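Long-range contacts in NYN domain-containing protein (Vibrio parahaemolyticus, PDB 2QIP), which is of unknown function but belongs to the NYN family of the PIN clan and is possibly an RNA nuclease: residues C25-R30 against P142-Q147; Y54-N59 against G92-G97. One frame throughout, in Å; residues are numbered along the deposited sequence. Where two conformers were deposited one is given.

Contact 1. Residues C25-R30 against P142-Q147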
loop_
_atom_site.group_PDB
_atom_site.type_symbol
_atom_site.label_atom_id
_atom_site.label_comp_id
_atom_site.label_asym_id
_atom_site.label_seq_id
_atom_site.Cartn_x
_atom_site.Cartn_y
_atom_site.Cartn_z
ATOM N N CYS A 25 16.372 -3.930 -12.677
ATOM C CA CYS A 25 17.290 -3.717 -13.796
ATOM C C CYS A 25 18.704 -4.195 -13.456
ATOM O O CYS A 25 19.376 -4.760 -14.313
ATOM C CB CYS A 25 17.307 -2.257 -14.248
ATOM S SG CYS A 25 15.842 -1.779 -15.200
ATOM N N ARG A 26 19.137 -3.985 -12.215
ATOM C CA ARG A 26 20.449 -4.505 -11.776
ATOM C C ARG A 26 20.487 -6.037 -11.820
ATOM O O ARG A 26 21.468 -6.632 -12.299
ATOM C CB ARG A 26 20.813 -3.995 -10.379
ATOM C CG ARG A 26 21.090 -2.487 -10.226
ATOM C CD ARG A 26 21.926 -1.852 -11.341
ATOM N NE ARG A 26 23.274 -2.399 -11.427
ATOM C CZ ARG A 26 24.191 -2.017 -12.314
ATOM N NH1 ARG A 26 25.388 -2.596 -12.306
ATOM N NH2 ARG A 26 23.921 -1.063 -13.204
ATOM N N GLU A 27 19.441 -6.680 -11.316
ATOM C CA GLU A 27 19.414 -8.145 -11.246
ATOM C C GLU A 27 19.313 -8.794 -12.623
ATOM O O GLU A 27 20.031 -9.768 -12.920
ATOM C CB GLU A 27 18.280 -8.635 -10.336
ATOM C CG GLU A 27 18.153 -10.158 -10.244
ATOM C CD GLU A 27 17.067 -10.617 -9.279
ATOM O OE1 GLU A 27 16.587 -9.794 -8.467
ATOM O OE2 GLU A 27 16.703 -11.815 -9.326
ATOM N N ALA A 28 18.434 -8.272 -13.472
ATOM C CA ALA A 28 18.222 -8.881 -14.787
ATOM C C ALA A 28 19.281 -8.534 -15.822
ATOM O O ALA A 28 19.606 -9.359 -16.671
ATOM C CB ALA A 28 16.859 -8.491 -15.314
ATOM N N TYR A 29 19.781 -7.300 -15.771
ATOM C CA TYR A 29 20.581 -6.746 -16.852
ATOM C C TYR A 29 21.926 -6.147 -16.419
ATOM O O TYR A 29 22.706 -5.734 -17.276
ATOM C CB TYR A 29 19.785 -5.659 -17.575
ATOM C CG TYR A 29 18.395 -6.045 -18.003
ATOM C CD1 TYR A 29 18.162 -7.148 -18.833
ATOM C CD2 TYR A 29 17.291 -5.264 -17.616
ATOM C CE1 TYR A 29 16.864 -7.480 -19.250
ATOM C CE2 TYR A 29 16.010 -5.588 -18.015
ATOM C CZ TYR A 29 15.793 -6.686 -18.834
ATOM O OH TYR A 29 14.513 -7.000 -19.235
ATOM N N ARG A 30 22.170 -6.060 -15.113
ATOM C CA ARG A 30 23.288 -5.256 -14.557
ATOM C C ARG A 30 23.469 -3.911 -15.291
ATOM O O ARG A 30 24.583 -3.493 -15.638
ATOM C CB ARG A 30 24.594 -6.077 -14.456
ATOM C CG ARG A 30 24.509 -7.160 -13.369
ATOM C CD ARG A 30 25.310 -6.864 -12.081
ATOM N NE ARG A 30 24.957 -5.637 -11.355
ATOM C CZ ARG A 30 25.170 -5.445 -10.050
ATOM N NH1 ARG A 30 25.723 -6.396 -9.303
ATOM N NH2 ARG A 30 24.814 -4.305 -9.474
ATOM N N PRO A 142 10.383 -8.007 -17.496
ATOM C CA PRO A 142 9.515 -9.202 -17.590
ATOM C C PRO A 142 9.906 -10.370 -16.691
ATOM O O PRO A 142 9.027 -10.947 -16.038
ATOM C CB PRO A 142 9.587 -9.582 -19.067
ATOM C CG PRO A 142 9.862 -8.300 -19.750
ATOM C CD PRO A 142 10.825 -7.558 -18.830
ATOM N N ARG A 143 11.198 -10.686 -16.614
ATOM C CA ARG A 143 11.615 -11.876 -15.862
ATOM C C ARG A 143 11.478 -11.691 -14.336
ATOM O O ARG A 143 11.632 -12.635 -13.565
ATOM C CB ARG A 143 13.018 -12.353 -16.306
ATOM C CG ARG A 143 14.169 -11.464 -15.871
ATOM C CD ARG A 143 15.533 -11.892 -16.474
ATOM N NE ARG A 143 15.819 -11.273 -17.776
ATOM C CZ ARG A 143 15.707 -11.891 -18.953
ATOM N NH1 ARG A 143 16.003 -11.247 -20.081
ATOM N NH2 ARG A 143 15.304 -13.157 -19.013
ATOM N N LEU A 144 11.129 -10.478 -13.905
ATOM C CA LEU A 144 11.000 -10.169 -12.480
ATOM C C LEU A 144 9.668 -9.518 -12.136
ATOM O O LEU A 144 9.474 -9.082 -11.003
ATOM C CB LEU A 144 12.174 -9.297 -12.009
ATOM C CG LEU A 144 13.543 -10.010 -12.079
ATOM C CD1 LEU A 144 14.692 -9.033 -11.859
ATOM C CD2 LEU A 144 13.617 -11.171 -11.082
ATOM N N THR A 145 8.766 -9.486 -13.113
ATOM C CA THR A 145 7.431 -8.905 -12.933
ATOM C C THR A 145 6.396 -9.992 -12.711
ATOM O O THR A 145 6.370 -11.011 -13.418
ATOM C CB THR A 145 7.023 -8.062 -14.151
ATOM O OG1 THR A 145 7.913 -6.947 -14.249
ATOM C CG2 THR A 145 5.601 -7.517 -14.029
ATOM N N SER A 146 5.534 -9.772 -11.725
ATOM C CA SER A 146 4.468 -10.717 -11.435
ATOM C C SER A 146 3.559 -10.939 -12.619
ATOM O O SER A 146 3.058 -9.961 -13.180
ATOM C CB SER A 146 3.633 -10.137 -10.311
ATOM O OG SER A 146 2.472 -10.903 -10.100
ATOM N N GLN A 147 3.266 -12.198 -12.957
ATOM C CA GLN A 147 2.341 -12.482 -14.058
ATOM C C GLN A 147 0.928 -11.969 -13.747
ATOM O O GLN A 147 0.175 -11.580 -14.655
ATOM C CB GLN A 147 2.300 -13.987 -14.426
ATOM C CG GLN A 147 1.568 -14.252 -15.728
ATOM C CD GLN A 147 2.244 -13.593 -16.930
ATOM O OE1 GLN A 147 3.471 -13.634 -17.065
ATOM N NE2 GLN A 147 1.448 -12.982 -17.801
HETATM O O HOH W 1 13.475 -9.668 -18.298
#
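Two torsions bring Glu-27 and Leu-144 together. CG of Glu-27 stands anti to the backbone N (chi1 178°), and CG of Leu-144 stands anti to its own carbonyl carbon (chi1 -65°). The Glu-27 chain is extended beyond CG and crosses the leucine obliquely. CB and CG of Glu-27 run beside Leu-144 CD1, at 3.9 Å and 4.0 Å. In one of two deposited conformers, Glu-27 OE2 lies 3.6 Å from Leu-144 CD2. Ala-28 CB touches Arg-143 CD at 3.8 Å and Leu-144 CD1 at 4.1 Å. The same CB lies over the centre of the Tyr-29 ring, on one face. It also lies near the plane of the Arg-143 guanidinium, at its edge. Tyr-29 CE1 comes to that edge too, 4.0 Å from Arg-143 NH1, with ring and guanidinium planes 83° apart. No direct hydrogen bond joins the segments. A water bridges them instead: it donates to Tyr-29 OH at 3.0 Å and accepts from Arg-143 N at 3.0 Å. Tyr-29 OH is also hydrogen-bonded to Ile-159 O. Leu-144 packs in addition on Arg-86 of the second subunit. The contact sets the C-terminal end of helix 18-29 against the 3-10 turn that follows strand 135-140, at the surface of the parallel alpha/beta fold of a PIN-like NYN domain.

Contact 2. Residues Y54-N59 against G92-G97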
loop_
_atom_site.group_PDB
_atom_site.type_symbol
_atom_site.label_atom_id
_atom_site.label_comp_id
_atom_site.label_asym_id
_atom_site.label_seq_id
_atom_site.Cartn_x
_atom_site.Cartn_y
_atom_site.Cartn_z
ATOM N N TYR A 54 9.073 7.803 -7.123
ATOM C CA TYR A 54 9.080 7.523 -5.686
ATOM C C TYR A 54 10.421 6.906 -5.323
ATOM O O TYR A 54 10.721 5.753 -5.682
ATOM C CB TYR A 54 7.917 6.570 -5.362
ATOM C CG TYR A 54 6.592 7.249 -5.623
ATOM C CD1 TYR A 54 5.912 7.874 -4.589
ATOM C CD2 TYR A 54 6.036 7.296 -6.907
ATOM C CE1 TYR A 54 4.708 8.535 -4.803
ATOM C CE2 TYR A 54 4.823 7.969 -7.139
ATOM C CZ TYR A 54 4.156 8.569 -6.072
ATOM O OH TYR A 54 2.956 9.254 -6.282
ATOM N N ALA A 55 11.228 7.678 -4.603
ATOM C CA ALA A 55 12.636 7.328 -4.365
ATOM C C ALA A 55 12.967 7.436 -2.882
ATOM O O ALA A 55 12.118 7.816 -2.058
ATOM C CB ALA A 55 13.533 8.267 -5.188
ATOM N N ILE A 56 14.222 7.120 -2.551
ATOM C CA ILE A 56 14.703 7.164 -1.172
ATOM C C ILE A 56 15.636 8.361 -1.011
ATOM O O ILE A 56 16.548 8.561 -1.813
ATOM C CB ILE A 56 15.426 5.843 -0.802
ATOM C CG1 ILE A 56 14.491 4.642 -1.053
ATOM C CG2 ILE A 56 15.936 5.864 0.650
ATOM C CD1 ILE A 56 13.161 4.664 -0.248
ATOM N N ALA A 57 15.397 9.161 0.026
ATOM C CA ALA A 57 16.263 10.305 0.311
ATOM C C ALA A 57 17.685 9.883 0.616
ATOM O O ALA A 57 17.919 8.825 1.192
ATOM C CB ALA A 57 15.706 11.091 1.462
ATOM N N SER A 58 18.628 10.749 0.257
ATOM C CA SER A 58 20.048 10.395 0.384
ATOM C C SER A 58 20.887 11.617 0.622
ATOM O O SER A 58 20.610 12.671 0.059
ATOM C CB SER A 58 20.530 9.716 -0.901
ATOM O OG SER A 58 21.915 9.393 -0.827
ATOM N N ASN A 59 21.938 11.468 1.426
ATOM C CA ASN A 59 22.923 12.547 1.573
ATOM C C ASN A 59 24.104 12.353 0.611
ATOM O O ASN A 59 25.021 13.178 0.573
ATOM C CB ASN A 59 23.415 12.685 3.019
ATOM C CG ASN A 59 24.090 11.430 3.534
ATOM O OD1 ASN A 59 24.358 10.499 2.783
ATOM N ND2 ASN A 59 24.323 11.381 4.821
ATOM N N GLY A 92 12.662 0.265 2.725
ATOM C CA GLY A 92 12.577 0.918 1.427
ATOM C C GLY A 92 11.246 0.924 0.696
ATOM O O GLY A 92 11.178 1.451 -0.429
ATOM N N ASP A 93 10.183 0.359 1.276
ATOM C CA ASP A 93 8.983 0.190 0.437
ATOM C C ASP A 93 7.927 1.308 0.315
ATOM O O ASP A 93 7.381 1.834 1.290
ATOM C CB ASP A 93 8.640 -1.280 0.084
ATOM C CG ASP A 93 7.214 -1.694 0.350
ATOM O OD1 ASP A 93 6.267 -0.891 0.344
ATOM O OD2 ASP A 93 7.048 -2.925 0.534
ATOM N N TRP A 94 7.675 1.661 -0.931
ATOM C CA TRP A 94 6.790 2.769 -1.271
ATOM C C TRP A 94 5.369 2.301 -1.629
ATOM O O TRP A 94 4.583 3.072 -2.169
ATOM C CB TRP A 94 7.374 3.548 -2.452
ATOM C CG TRP A 94 7.998 4.879 -2.145
ATOM C CD1 TRP A 94 9.317 5.234 -2.325
ATOM C CD2 TRP A 94 7.328 6.052 -1.676
ATOM N NE1 TRP A 94 9.503 6.544 -1.968
ATOM C CE2 TRP A 94 8.298 7.079 -1.578
ATOM C CE3 TRP A 94 5.994 6.342 -1.324
ATOM C CZ2 TRP A 94 7.967 8.378 -1.171
ATOM C CZ3 TRP A 94 5.671 7.625 -0.911
ATOM C CH2 TRP A 94 6.658 8.631 -0.825
ATOM N N ASP A 95 5.019 1.054 -1.337
ATOM C CA ASP A 95 3.714 0.558 -1.773
ATOM C C ASP A 95 2.537 1.347 -1.212
ATOM O O ASP A 95 1.567 1.596 -1.927
ATOM C CB ASP A 95 3.539 -0.936 -1.488
ATOM C CG ASP A 95 4.486 -1.813 -2.315
ATOM O OD1 ASP A 95 5.397 -1.285 -2.993
ATOM O OD2 ASP A 95 4.294 -3.060 -2.280
ATOM N N VAL A 96 2.581 1.680 0.077
ATOM C CA VAL A 96 1.476 2.439 0.664
ATOM C C VAL A 96 1.341 3.802 -0.044
ATOM O O VAL A 96 0.250 4.189 -0.462
ATOM C CB VAL A 96 1.605 2.620 2.213
ATOM C CG1 VAL A 96 0.556 3.619 2.721
ATOM C CG2 VAL A 96 1.446 1.253 2.926
ATOM N N GLY A 97 2.450 4.525 -0.211
ATOM C CA GLY A 97 2.335 5.865 -0.770
ATOM C C GLY A 97 1.960 5.883 -2.249
ATOM O O GLY A 97 1.196 6.746 -2.697
#
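Ala-55 O accepts a hydrogen bond from the indole Trp-94 NE1 at 2.9 Å. This contact joins strand 46-55 of the parallel sheet to the start of helix 95-105 in the NYN domain. The N-H...O angle is 175°, and the oxygen lies in the indole plane. The donor stands above the carbonyl plane of Ala-55. The bond thus satisfies the indole N-H in a buried place. Tyr-54 lies against one face of the same indole. Its CB sits over the five-membered ring, 3.5 Å from the centroid and almost on the ring normal, a CH-pi contact. CG of Tyr-54 is anti to the carbonyl carbon (chi1 -65°). Beyond it the phenol turns its edge to the six-membered ring of Trp-94 in a T-shaped stack. The centroids are 4.9 Å apart, and the planes meet at 73°. Tyr-54 CD1 is the leading atom of that edge, 3.6 Å from Trp-94 CE3. The Tyr-54 hydroxyl is hydrogen-bonded to Asp-101 further along the helix. Leu-123 of the second subunit also packs on Trp-94. Trp-94 is the N-cap residue of the helix. Just before it, Asp-93 forms an Asx turn, in which OD1 accepts from Asp-95 N at 2.9 Å. On the more exposed side, Ile-56 puts its CD1 methyl 3.8 Å from Gly-92 O.

Overall arrangement
From the N terminus, the chain forms strand 10-17 and helix 18-29, whose end is the first side of contact 1. It then runs through helix 35-42 to strand 46-55, where contact 2 begins. Contact 2 closes a short loop holding helix 61-73 and strand 76-79, and the chain enters helix 95-105. Strands 111-115 and 135-140 follow before residues 142-147 return to helix 18-29, and contact 1 closes the longer loop. The shorter loop therefore lies wholly within the longer one. Contact 1 ties helix 18-29 to the turn after strand 135-140. Contact 2 ties strand 46-55 to helix 95-105. Their centres are about 19 Å apart and they do not touch, but both reach the second subunit.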